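Local coordinates for protein 4-hydroxythreonine-4-phosphate dehydrogenase (Legionella pneumophila subsp. pneumophila, PDB 6XMY) that probably catalyses the NAD(P)-dependent oxidation of 4-(phosphooxy)-L-threonine, a step in the biosynthesis of pyridoxine 5'-phosphate, at residues 121-126 / 133-138; 13-18 / 100-105; 91-96 / 125-130. All coordinates share one frame; numbering follows the deposited sequence.

Contact 1 of 3, residues 121-126 / 133-138; sequences APVHKA and ITFTGH. With NAD (nicotinamide-adenine-dinucleotide), chain B; SO4 (sulfate ion), chain C.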
loop_
_atom_site.group_PDB
_atom_site.type_symbol
_atom_site.label_atom_id
_atom_site.label_comp_id
_atom_site.label_asym_id
_atom_site.label_seq_id
_atom_site.Cartn_x
_atom_site.Cartn_y
_atom_site.Cartn_z
ATOM N N ALA A 121 3.089 4.404 6.591
ATOM C CA ALA A 121 2.112 5.425 6.909
ATOM C C ALA A 121 2.019 6.378 5.712
ATOM O O ALA A 121 2.858 6.339 4.812
ATOM C CB ALA A 121 2.531 6.138 8.200
ATOM N N PRO A 122 1.001 7.240 5.650
ATOM C CA PRO A 122 0.779 7.987 4.408
ATOM C C PRO A 122 1.784 9.113 4.211
ATOM O O PRO A 122 2.294 9.697 5.171
ATOM C CB PRO A 122 -0.639 8.545 4.576
ATOM C CG PRO A 122 -0.841 8.623 6.061
ATOM C CD PRO A 122 -0.077 7.461 6.635
ATOM N N VAL A 123 2.080 9.395 2.938
ATOM C CA VAL A 123 2.915 10.519 2.538
ATOM C C VAL A 123 2.091 11.459 1.669
ATOM O O VAL A 123 1.105 11.066 1.049
ATOM C CB VAL A 123 4.204 10.083 1.808
ATOM C CG1 VAL A 123 5.015 9.135 2.676
ATOM C CG2 VAL A 123 3.871 9.442 0.481
ATOM N N HIS A 124 2.508 12.715 1.634
ATOM C CA HIS A 124 1.846 13.737 0.836
ATOM C C HIS A 124 2.619 13.893 -0.467
ATOM O O HIS A 124 3.731 14.430 -0.476
ATOM C CB HIS A 124 1.785 15.051 1.602
ATOM C CG HIS A 124 0.794 16.004 1.038
ATOM N ND1 HIS A 124 1.079 16.809 -0.045
ATOM C CD2 HIS A 124 -0.491 16.250 1.376
ATOM C CE1 HIS A 124 0.005 17.522 -0.340
ATOM N NE2 HIS A 124 -0.957 17.207 0.512
ATOM N N LYS A 125 2.033 13.419 -1.566
ATOM C CA LYS A 125 2.758 13.377 -2.832
ATOM C C LYS A 125 3.098 14.775 -3.332
ATOM O O LYS A 125 4.226 15.032 -3.767
ATOM C CB LYS A 125 1.958 12.601 -3.877
ATOM C CG LYS A 125 1.659 11.163 -3.501
ATOM C CD LYS A 125 0.896 10.483 -4.622
ATOM C CE LYS A 125 0.463 9.066 -4.273
ATOM N NZ LYS A 125 -0.478 9.025 -3.122
ATOM N N ALA A 126 2.129 15.698 -3.287
ATOM C CA ALA A 126 2.389 17.039 -3.805
ATOM C C ALA A 126 3.505 17.738 -3.042
ATOM O O ALA A 126 4.322 18.440 -3.648
ATOM C CB ALA A 126 1.120 17.887 -3.793
ATOM N N ILE A 133 11.255 16.855 -5.910
ATOM C CA ILE A 133 11.502 15.422 -5.966
ATOM C C ILE A 133 10.354 14.811 -6.759
ATOM O O ILE A 133 9.205 14.813 -6.303
ATOM C CB ILE A 133 11.562 14.823 -4.554
ATOM C CG1 ILE A 133 12.627 15.525 -3.708
ATOM C CG2 ILE A 133 11.828 13.324 -4.623
ATOM C CD1 ILE A 133 12.534 15.207 -2.217
ATOM N N THR A 134 10.644 14.296 -7.950
ATOM C CA THR A 134 9.595 13.668 -8.746
ATOM C C THR A 134 9.157 12.368 -8.077
ATOM O O THR A 134 9.983 11.493 -7.802
ATOM C CB THR A 134 10.074 13.443 -10.179
ATOM O OG1 THR A 134 10.256 14.717 -10.815
ATOM C CG2 THR A 134 9.035 12.660 -10.969
ATOM N N PHE A 135 7.860 12.245 -7.798
ATOM C CA PHE A 135 7.368 11.148 -6.969
ATOM C C PHE A 135 5.912 10.899 -7.319
ATOM O O PHE A 135 5.081 11.802 -7.191
ATOM C CB PHE A 135 7.505 11.531 -5.496
ATOM C CG PHE A 135 7.029 10.477 -4.524
ATOM C CD1 PHE A 135 7.827 9.381 -4.210
ATOM C CD2 PHE A 135 5.792 10.593 -3.905
ATOM C CE1 PHE A 135 7.395 8.428 -3.298
ATOM C CE2 PHE A 135 5.355 9.647 -2.996
ATOM C CZ PHE A 135 6.159 8.557 -2.691
ATOM N N THR A 136 5.602 9.686 -7.762
ATOM C CA THR A 136 4.213 9.354 -8.027
ATOM C C THR A 136 3.576 8.511 -6.936
ATOM O O THR A 136 2.349 8.540 -6.811
ATOM C CB THR A 136 4.044 8.654 -9.375
ATOM O OG1 THR A 136 4.889 7.502 -9.414
ATOM C CG2 THR A 136 4.391 9.603 -10.510
ATOM N N GLY A 137 4.361 7.808 -6.129
ATOM C CA GLY A 137 3.827 7.024 -5.036
ATOM C C GLY A 137 4.892 6.085 -4.527
ATOM O O GLY A 137 5.944 5.897 -5.159
ATOM N N HIS A 138 4.615 5.510 -3.346
ATOM C CA HIS A 138 5.503 4.485 -2.795
ATOM C C HIS A 138 5.702 3.352 -3.789
ATOM O O HIS A 138 6.796 2.783 -3.891
ATOM C CB HIS A 138 4.899 3.836 -1.544
ATOM C CG HIS A 138 4.839 4.701 -0.317
ATOM N ND1 HIS A 138 3.718 5.432 0.023
ATOM C CD2 HIS A 138 5.714 4.858 0.705
ATOM C CE1 HIS A 138 3.921 6.031 1.185
ATOM N NE2 HIS A 138 5.127 5.702 1.621
HETATM P PA NAD B . -6.915 11.366 2.520
HETATM O O1A NAD B . -5.865 12.244 3.171
HETATM O O2A NAD B . -7.290 9.941 2.869
HETATM O O5B NAD B . -8.312 12.299 2.903
HETATM C C5B NAD B . -9.484 11.709 2.390
HETATM C C4B NAD B . -10.604 11.775 3.444
HETATM O O4B NAD B . -10.430 10.671 4.363
HETATM C C3B NAD B . -10.470 13.094 4.255
HETATM O O3B NAD B . -11.799 13.502 4.531
HETATM C C2B NAD B . -9.685 12.628 5.516
HETATM O O2B NAD B . -9.983 13.379 6.656
HETATM C C1B NAD B . -10.262 11.187 5.690
HETATM N N9A NAD B . -9.313 10.262 6.301
HETATM C C8A NAD B . -8.102 9.753 5.798
HETATM N N7A NAD B . -7.522 8.909 6.634
HETATM C C5A NAD B . -8.378 8.835 7.724
HETATM C C6A NAD B . -8.322 8.116 8.936
HETATM N N6A NAD B . -7.278 7.282 9.183
HETATM N N1A NAD B . -9.325 8.241 9.855
HETATM C C2A NAD B . -10.356 9.086 9.545
HETATM N N3A NAD B . -10.545 9.835 8.443
HETATM C C4A NAD B . -9.516 9.678 7.540
HETATM O O3 NAD B . -6.536 11.422 0.945
HETATM P PN NAD B . -6.597 12.647 -0.058
HETATM O O1N NAD B . -6.991 12.209 -1.447
HETATM O O2N NAD B . -7.037 13.879 0.661
HETATM O O5D NAD B . -4.883 12.995 -0.361
HETATM C C5D NAD B . -4.185 13.518 0.721
HETATM C C4D NAD B . -2.705 13.206 0.490
HETATM O O4D NAD B . -2.486 11.821 0.863
HETATM C C3D NAD B . -2.351 13.314 -1.033
HETATM O O3D NAD B . -1.042 13.804 -1.088
HETATM C C2D NAD B . -2.410 11.843 -1.506
HETATM O O2D NAD B . -1.546 11.530 -2.563
HETATM C C1D NAD B . -1.815 11.197 -0.224
HETATM N N1N NAD B . -2.137 9.732 -0.136
HETATM C C2N NAD B . -1.105 8.922 0.257
HETATM C C3N NAD B . -1.301 7.544 0.377
HETATM C C7N NAD B . -0.121 6.766 0.824
HETATM O O7N NAD B . 0.937 7.328 1.117
HETATM N N7N NAD B . -0.281 5.399 0.920
HETATM C C4N NAD B . -2.561 6.986 0.091
HETATM C C5N NAD B . -3.601 7.847 -0.299
HETATM C C6N NAD B . -3.376 9.233 -0.420
HETATM S S SO4 C . 1.320 4.305 -2.951
HETATM O O1 SO4 C . 1.434 3.082 -2.160
HETATM O O2 SO4 C . 2.052 5.376 -2.281
HETATM O O3 SO4 C . 1.941 4.069 -4.252
HETATM O O4 SO4 C . -0.077 4.735 -3.129
HETATM O O HOH W 1 5.656 6.143 4.393
#

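Contact 2 of 3, residues 13-18 / 100-105; sequences LISSGE and MELLTL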
loop_
_atom_site.group_PDB
_atom_site.type_symbol
_atom_site.label_atom_id
_atom_site.label_comp_id
_atom_site.label_asym_id
_atom_site.label_seq_id
_atom_site.Cartn_x
_atom_site.Cartn_y
_atom_site.Cartn_z
ATOM N N LEU A 13 9.182 -2.963 10.190
ATOM C CA LEU A 13 9.633 -1.574 10.151
ATOM C C LEU A 13 8.510 -0.702 9.607
ATOM O O LEU A 13 7.961 -0.996 8.542
ATOM C CB LEU A 13 10.868 -1.460 9.258
ATOM C CG LEU A 13 11.675 -0.170 9.311
ATOM C CD1 LEU A 13 12.193 0.075 10.725
ATOM C CD2 LEU A 13 12.826 -0.246 8.304
ATOM N N ILE A 14 8.161 0.357 10.338
ATOM C CA ILE A 14 7.042 1.224 9.969
ATOM C C ILE A 14 7.599 2.580 9.573
ATOM O O ILE A 14 8.183 3.279 10.410
ATOM C CB ILE A 14 6.038 1.394 11.122
ATOM C CG1 ILE A 14 5.801 0.081 11.870
ATOM C CG2 ILE A 14 4.723 2.028 10.611
ATOM C CD1 ILE A 14 5.260 -1.041 11.043
ATOM N N SER A 15 7.431 2.964 8.309
ATOM C CA SER A 15 7.721 4.345 7.934
ATOM C C SER A 15 6.608 5.250 8.438
ATOM O O SER A 15 5.443 5.071 8.070
ATOM C CB SER A 15 7.849 4.496 6.426
ATOM O OG SER A 15 7.731 5.867 6.091
ATOM N N SER A 16 6.954 6.217 9.276
ATOM C CA SER A 16 5.955 7.118 9.834
ATOM C C SER A 16 5.459 8.179 8.849
ATOM O O SER A 16 4.541 8.925 9.197
ATOM C CB SER A 16 6.462 7.737 11.142
ATOM O OG SER A 16 7.590 8.569 10.930
ATOM N N GLY A 17 6.027 8.265 7.643
ATOM C CA GLY A 17 5.396 9.018 6.568
ATOM C C GLY A 17 5.521 10.531 6.713
ATOM O O GLY A 17 6.458 11.056 7.323
ATOM N N GLU A 18 4.574 11.236 6.100
ATOM C CA GLU A 18 4.579 12.695 6.115
ATOM C C GLU A 18 4.448 13.204 7.550
ATOM O O GLU A 18 3.460 12.883 8.222
ATOM C CB GLU A 18 3.436 13.215 5.240
ATOM C CG GLU A 18 3.091 14.677 5.462
ATOM C CD GLU A 18 4.274 15.605 5.321
ATOM O OE1 GLU A 18 4.436 16.478 6.198
ATOM O OE2 GLU A 18 5.043 15.473 4.348
ATOM N N MET A 100 11.542 11.050 2.075
ATOM C CA MET A 100 12.204 10.152 1.138
ATOM C C MET A 100 13.279 9.332 1.826
ATOM O O MET A 100 13.529 8.193 1.423
ATOM C CB MET A 100 12.771 10.920 -0.053
ATOM C CG MET A 100 11.707 11.605 -0.911
ATOM S SD MET A 100 10.345 10.543 -1.445
ATOM C CE MET A 100 11.239 9.324 -2.373
ATOM N N GLU A 101 13.908 9.882 2.873
ATOM C CA GLU A 101 14.893 9.107 3.627
ATOM C C GLU A 101 14.233 7.945 4.354
ATOM O O GLU A 101 14.790 6.844 4.401
ATOM C CB GLU A 101 15.655 9.992 4.615
ATOM C CG GLU A 101 16.899 9.306 5.193
ATOM C CD GLU A 101 17.988 9.103 4.160
ATOM O OE1 GLU A 101 18.081 9.922 3.226
ATOM O OE2 GLU A 101 18.737 8.108 4.273
ATOM N N LEU A 102 13.038 8.163 4.909
ATOM C CA LEU A 102 12.302 7.063 5.523
ATOM C C LEU A 102 12.040 5.952 4.513
ATOM O O LEU A 102 12.210 4.767 4.824
ATOM C CB LEU A 102 10.965 7.562 6.082
ATOM C CG LEU A 102 10.957 8.740 7.067
ATOM C CD1 LEU A 102 9.530 9.003 7.545
ATOM C CD2 LEU A 102 11.890 8.490 8.253
ATOM N N LEU A 103 11.624 6.315 3.296
ATOM C CA LEU A 103 11.346 5.310 2.273
ATOM C C LEU A 103 12.617 4.580 1.852
ATOM O O LEU A 103 12.617 3.351 1.679
ATOM C CB LEU A 103 10.697 5.964 1.049
ATOM C CG LEU A 103 9.171 6.080 1.018
ATOM C CD1 LEU A 103 8.606 6.581 2.322
ATOM C CD2 LEU A 103 8.717 6.956 -0.140
ATOM N N THR A 104 13.706 5.328 1.656
ATOM C CA THR A 104 14.951 4.737 1.176
ATOM C C THR A 104 15.563 3.859 2.250
ATOM O O THR A 104 15.954 2.713 1.993
ATOM C CB THR A 104 15.920 5.855 0.771
ATOM O OG1 THR A 104 15.302 6.697 -0.210
ATOM C CG2 THR A 104 17.223 5.277 0.204
ATOM N N LEU A 105 15.620 4.365 3.476
ATOM C CA LEU A 105 16.141 3.570 4.577
ATOM C C LEU A 105 15.257 2.357 4.847
ATOM O O LEU A 105 15.763 1.251 5.071
ATOM C CB LEU A 105 16.271 4.458 5.810
ATOM C CG LEU A 105 17.071 4.011 7.014
ATOM C CD1 LEU A 105 18.480 3.554 6.638
ATOM C CD2 LEU A 105 17.096 5.192 7.982
#

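Contact 3 of 3, residues 91-96 / 125-130; sequences LNPQNA and KANINA. With NAD (nicotinamide-adenine-dinucleotide), chain B.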
loop_
_atom_site.group_PDB
_atom_site.type_symbol
_atom_site.label_atom_id
_atom_site.label_comp_id
_atom_site.label_asym_id
_atom_site.label_seq_id
_atom_site.Cartn_x
_atom_site.Cartn_y
_atom_site.Cartn_z
ATOM N N LEU A 91 2.210 21.432 6.028
ATOM C CA LEU A 91 3.208 20.860 5.133
ATOM C C LEU A 91 4.423 21.769 5.059
ATOM O O LEU A 91 4.306 22.995 5.048
ATOM C CB LEU A 91 2.629 20.709 3.729
ATOM C CG LEU A 91 1.585 19.616 3.533
ATOM C CD1 LEU A 91 0.987 19.725 2.138
ATOM C CD2 LEU A 91 2.196 18.237 3.747
ATOM N N ASN A 92 5.590 21.162 4.983
ATOM C CA ASN A 92 6.826 21.908 4.842
ATOM C C ASN A 92 7.673 21.203 3.792
ATOM O O ASN A 92 8.124 20.069 4.011
ATOM C CB ASN A 92 7.543 21.981 6.192
ATOM C CG ASN A 92 8.830 22.785 6.137
ATOM O OD1 ASN A 92 9.280 23.182 5.062
ATOM N ND2 ASN A 92 9.437 23.015 7.303
ATOM N N PRO A 93 7.902 21.828 2.639
ATOM C CA PRO A 93 8.725 21.176 1.611
ATOM C C PRO A 93 10.137 20.881 2.074
ATOM O O PRO A 93 10.785 19.984 1.516
ATOM C CB PRO A 93 8.702 22.179 0.450
ATOM C CG PRO A 93 7.434 22.957 0.656
ATOM C CD PRO A 93 7.293 23.078 2.151
ATOM N N GLN A 94 10.634 21.590 3.093
ATOM C CA GLN A 94 11.969 21.301 3.594
ATOM C C GLN A 94 12.068 19.931 4.243
ATOM O O GLN A 94 13.181 19.430 4.417
ATOM C CB GLN A 94 12.412 22.373 4.581
ATOM C CG GLN A 94 12.719 23.694 3.930
ATOM C CD GLN A 94 13.313 24.668 4.908
ATOM O OE1 GLN A 94 14.104 24.287 5.769
ATOM N NE2 GLN A 94 12.920 25.930 4.800
ATOM N N ASN A 95 10.941 19.321 4.616
ATOM C CA ASN A 95 10.928 17.989 5.203
ATOM C C ASN A 95 10.594 16.897 4.196
ATOM O O ASN A 95 10.401 15.741 4.592
ATOM C CB ASN A 95 9.995 17.935 6.416
ATOM C CG ASN A 95 10.605 18.589 7.640
ATOM O OD1 ASN A 95 11.833 18.603 7.796
ATOM N ND2 ASN A 95 9.768 19.112 8.529
ATOM N N ALA A 96 10.538 17.229 2.902
ATOM C CA ALA A 96 10.295 16.203 1.892
ATOM C C ALA A 96 11.459 15.224 1.809
ATOM O O ALA A 96 11.250 14.014 1.682
ATOM C CB ALA A 96 10.052 16.846 0.533
ATOM N N LYS A 125 2.033 13.419 -1.566
ATOM C CA LYS A 125 2.758 13.377 -2.832
ATOM C C LYS A 125 3.098 14.775 -3.332
ATOM O O LYS A 125 4.226 15.032 -3.767
ATOM C CB LYS A 125 1.958 12.601 -3.877
ATOM C CG LYS A 125 1.659 11.163 -3.501
ATOM C CD LYS A 125 0.896 10.483 -4.622
ATOM C CE LYS A 125 0.463 9.066 -4.273
ATOM N NZ LYS A 125 -0.478 9.025 -3.122
ATOM N N ALA A 126 2.129 15.698 -3.287
ATOM C CA ALA A 126 2.389 17.039 -3.805
ATOM C C ALA A 126 3.505 17.738 -3.042
ATOM O O ALA A 126 4.322 18.440 -3.648
ATOM C CB ALA A 126 1.120 17.887 -3.793
ATOM N N ASN A 127 3.547 17.586 -1.712
ATOM C CA ASN A 127 4.617 18.224 -0.945
ATOM C C ASN A 127 5.984 17.739 -1.409
ATOM O O ASN A 127 6.928 18.531 -1.520
ATOM C CB ASN A 127 4.447 17.966 0.554
ATOM C CG ASN A 127 5.438 18.765 1.403
ATOM O OD1 ASN A 127 6.236 18.209 2.159
ATOM N ND2 ASN A 127 5.388 20.072 1.271
ATOM N N ILE A 128 6.103 16.437 -1.695
ATOM C CA ILE A 128 7.369 15.896 -2.176
ATOM C C ILE A 128 7.719 16.490 -3.536
ATOM O O ILE A 128 8.858 16.919 -3.773
ATOM C CB ILE A 128 7.318 14.359 -2.193
ATOM C CG1 ILE A 128 7.211 13.840 -0.754
ATOM C CG2 ILE A 128 8.531 13.780 -2.915
ATOM C CD1 ILE A 128 6.736 12.428 -0.638
ATOM N N ASN A 129 6.742 16.540 -4.445
ATOM C CA ASN A 129 6.991 17.134 -5.754
ATOM C C ASN A 129 7.289 18.625 -5.645
ATOM O O ASN A 129 8.125 19.150 -6.392
ATOM C CB ASN A 129 5.801 16.881 -6.678
ATOM C CG ASN A 129 5.754 15.446 -7.183
ATOM O OD1 ASN A 129 6.452 15.082 -8.136
ATOM N ND2 ASN A 129 4.940 14.620 -6.544
ATOM N N ALA A 130 6.620 19.325 -4.722
ATOM C CA ALA A 130 6.858 20.759 -4.563
ATOM C C ALA A 130 8.289 21.043 -4.134
ATOM O O ALA A 130 8.837 22.104 -4.456
ATOM C CB ALA A 130 5.864 21.360 -3.567
HETATM P PA NAD B . -6.915 11.366 2.520
HETATM O O1A NAD B . -5.865 12.244 3.171
HETATM O O2A NAD B . -7.290 9.941 2.869
HETATM O O5B NAD B . -8.312 12.299 2.903
HETATM C C5B NAD B . -9.484 11.709 2.390
HETATM C C4B NAD B . -10.604 11.775 3.444
HETATM O O4B NAD B . -10.430 10.671 4.363
HETATM C C3B NAD B . -10.470 13.094 4.255
HETATM O O3B NAD B . -11.799 13.502 4.531
HETATM C C2B NAD B . -9.685 12.628 5.516
HETATM O O2B NAD B . -9.983 13.379 6.656
HETATM C C1B NAD B . -10.262 11.187 5.690
HETATM N N9A NAD B . -9.313 10.262 6.301
HETATM C C8A NAD B . -8.102 9.753 5.798
HETATM N N7A NAD B . -7.522 8.909 6.634
HETATM C C5A NAD B . -8.378 8.835 7.724
HETATM C C6A NAD B . -8.322 8.116 8.936
HETATM N N6A NAD B . -7.278 7.282 9.183
HETATM N N1A NAD B . -9.325 8.241 9.855
HETATM C C2A NAD B . -10.356 9.086 9.545
HETATM N N3A NAD B . -10.545 9.835 8.443
HETATM C C4A NAD B . -9.516 9.678 7.540
HETATM O O3 NAD B . -6.536 11.422 0.945
HETATM P PN NAD B . -6.597 12.647 -0.058
HETATM O O1N NAD B . -6.991 12.209 -1.447
HETATM O O2N NAD B . -7.037 13.879 0.661
HETATM O O5D NAD B . -4.883 12.995 -0.361
HETATM C C5D NAD B . -4.185 13.518 0.721
HETATM C C4D NAD B . -2.705 13.206 0.490
HETATM O O4D NAD B . -2.486 11.821 0.863
HETATM C C3D NAD B . -2.351 13.314 -1.033
HETATM O O3D NAD B . -1.042 13.804 -1.088
HETATM C C2D NAD B . -2.410 11.843 -1.506
HETATM O O2D NAD B . -1.546 11.530 -2.563
HETATM C C1D NAD B . -1.815 11.197 -0.224
HETATM N N1N NAD B . -2.137 9.732 -0.136
HETATM C C2N NAD B . -1.105 8.922 0.257
HETATM C C3N NAD B . -1.301 7.544 0.377
HETATM C C7N NAD B . -0.121 6.766 0.824
HETATM O O7N NAD B . 0.937 7.328 1.117
HETATM N N7N NAD B . -0.281 5.399 0.920
HETATM C C4N NAD B . -2.561 6.986 0.091
HETATM C C5N NAD B . -3.601 7.847 -0.299
HETATM C C6N NAD B . -3.376 9.233 -0.420
#

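Contact 1 of 3, residues 121-126 / 133-138
Val-123 and His-138 meet tip to tip, with CG2 of Val-123 3.5 Å from CE1 of His-138. The same methyl lies 3.8 Å from CE2 of Phe-135, which puts the valine against both rings. Lys-125 crosses the phenylalanine at about a right angle, its CG at the ring edge, and its CE then passes 3.2 Å from the backbone O of Thr-136. In the conformer described, the lysine chain runs extended until chi4 (63°) bends NZ onto the ribose, 2.8 Å from O2D of NAD. Backbone donors add to this grip: Val-123 N gives a nearly straight bond (3.0 Å, 167°) to the carboxamide O7N of NAD, and Lys-125 N reaches O3D, which lies over the centre of the His-124 ring. At the edge of the His-138 imidazole, sulfate O2 accepts from both N and ND1 of that residue, 2.8 Å from ND1. A water links NE2 of His-138 to Ala-121 O. Farther out, His-124 ND1 caps helix 125-130 at Asn-127 N, and Leu-103 packs on Phe-135 and His-138. Thr-139, Arg-294 and Asn-285, predicted substrate ligands like His-138, also hold the sulfate, consistent with an anionic substrate group binding beside the nicotinamide.

Contact 2 of 3, residues 13-18 / 100-105
Leu-102 reaches from helix 96-111 to the end of strand 12-15, where its CB lies 3.7 Å from OG of Ser-15. Its CG stands anti to the carbonyl carbon, and chi2 of -177° then extends CD1 over the turn that follows the strand. This methyl lies 3.6 Å from the backbone N of Gly-17 and 3.7 Å from that residue's O, while OG of Ser-16 approaches it to 3.9 Å. CD1 is also 3.9 Å from OG of Ser-15, so a single leucine branch meets three consecutive residues.

The two serines are turned differently. OG of Ser-15 is anti to its backbone N (chi1 163°) and touches two helix residues, Leu-102 at CB and Leu-103 at CD1, the latter at 3.9 Å; it also accepts a weak bond from Gly-17 N within the turn. OG of Ser-16 instead sits between its own backbone N and carbonyl carbon, and it is bonded to Leu-40 O of the adjacent strand 37-41. At Gly-17 the chain turns with a positive phi of 75°, and both N and O of this residue come against the leucine methyl.

Strand 12-15 itself runs between strands 37-41 and 117-120, bonded to both through its backbone. On the helix side, Leu-103 also backs the pocket that holds His-138, a predicted substrate ligand.

The helix therefore presents methyl and methylene groups to hydroxyls and peptide atoms in a buried interface, and the leucines hold the strand end and its turn through dispersion contacts.

Contact 3 of 3, residues 91-96 / 125-130
Leu-91 and Asn-127 pass side by side, pointing in opposite directions, CD2 of the leucine lying 3.9 Å from CB of the asparagine. CG of Asn-127 is anti to the backbone N (chi1 -173°), which carries the carboxamide out from helix 125-130 to the backbone of Asn-92 and Pro-93. Pro-93 crosses this side chain at about a right angle. A second packing contact is made by Ala-96, whose CB rests 3.9 Å from CA of Ile-128, bringing the start of helix 96-111 close to the shorter helix.

Within each segment, polar bonds set the shape. In 91-96, OD1 of Asn-92 accepts from the backbone N of Gln-94 (2.9 Å, 151°), an Asx turn in which the donor stands well above the carboxamide plane. Asn-95 N bonds to Asn-92 O at 3.0 Å, and its own side chain is held by Ala-84 O. In 125-130, ND2 of Asn-129 returns to Lys-125 O at 2.9 Å, joining the helical bond from Asn-129 N; ND2 also bonds to Phe-135 O.

The loop thus packs against helix 125-130 just before it enters helix 96-111, whose Val-99 and Met-100 touch Ile-128. Leu-91 also meets His-124 and Leu-303.

Overall arrangement
From the N terminus, strand 12-15 packs against helix 96-111 in contact 2, closing a loop of 81 residues that contains strands 37-41, 58-61 and 74-79. Contact 3 opens at 91-96, inside that loop, and ends on helix 125-130 beyond it, so the two cross. Contact 1 follows contact 2 in series and closes a short loop around helix 125-130, sharing Lys-125 and Ala-126 with contact 3. Backbone pairs Ser-15 with Ala-121 and Glu-18 with Pro-122 join contacts 1 and 2, while Phe-135 and Asn-129 join contacts 1 and 3. Contacts 1 and 3 touch NAD through Lys-125, contact 1 also through Val-123, with contact 2 behind them.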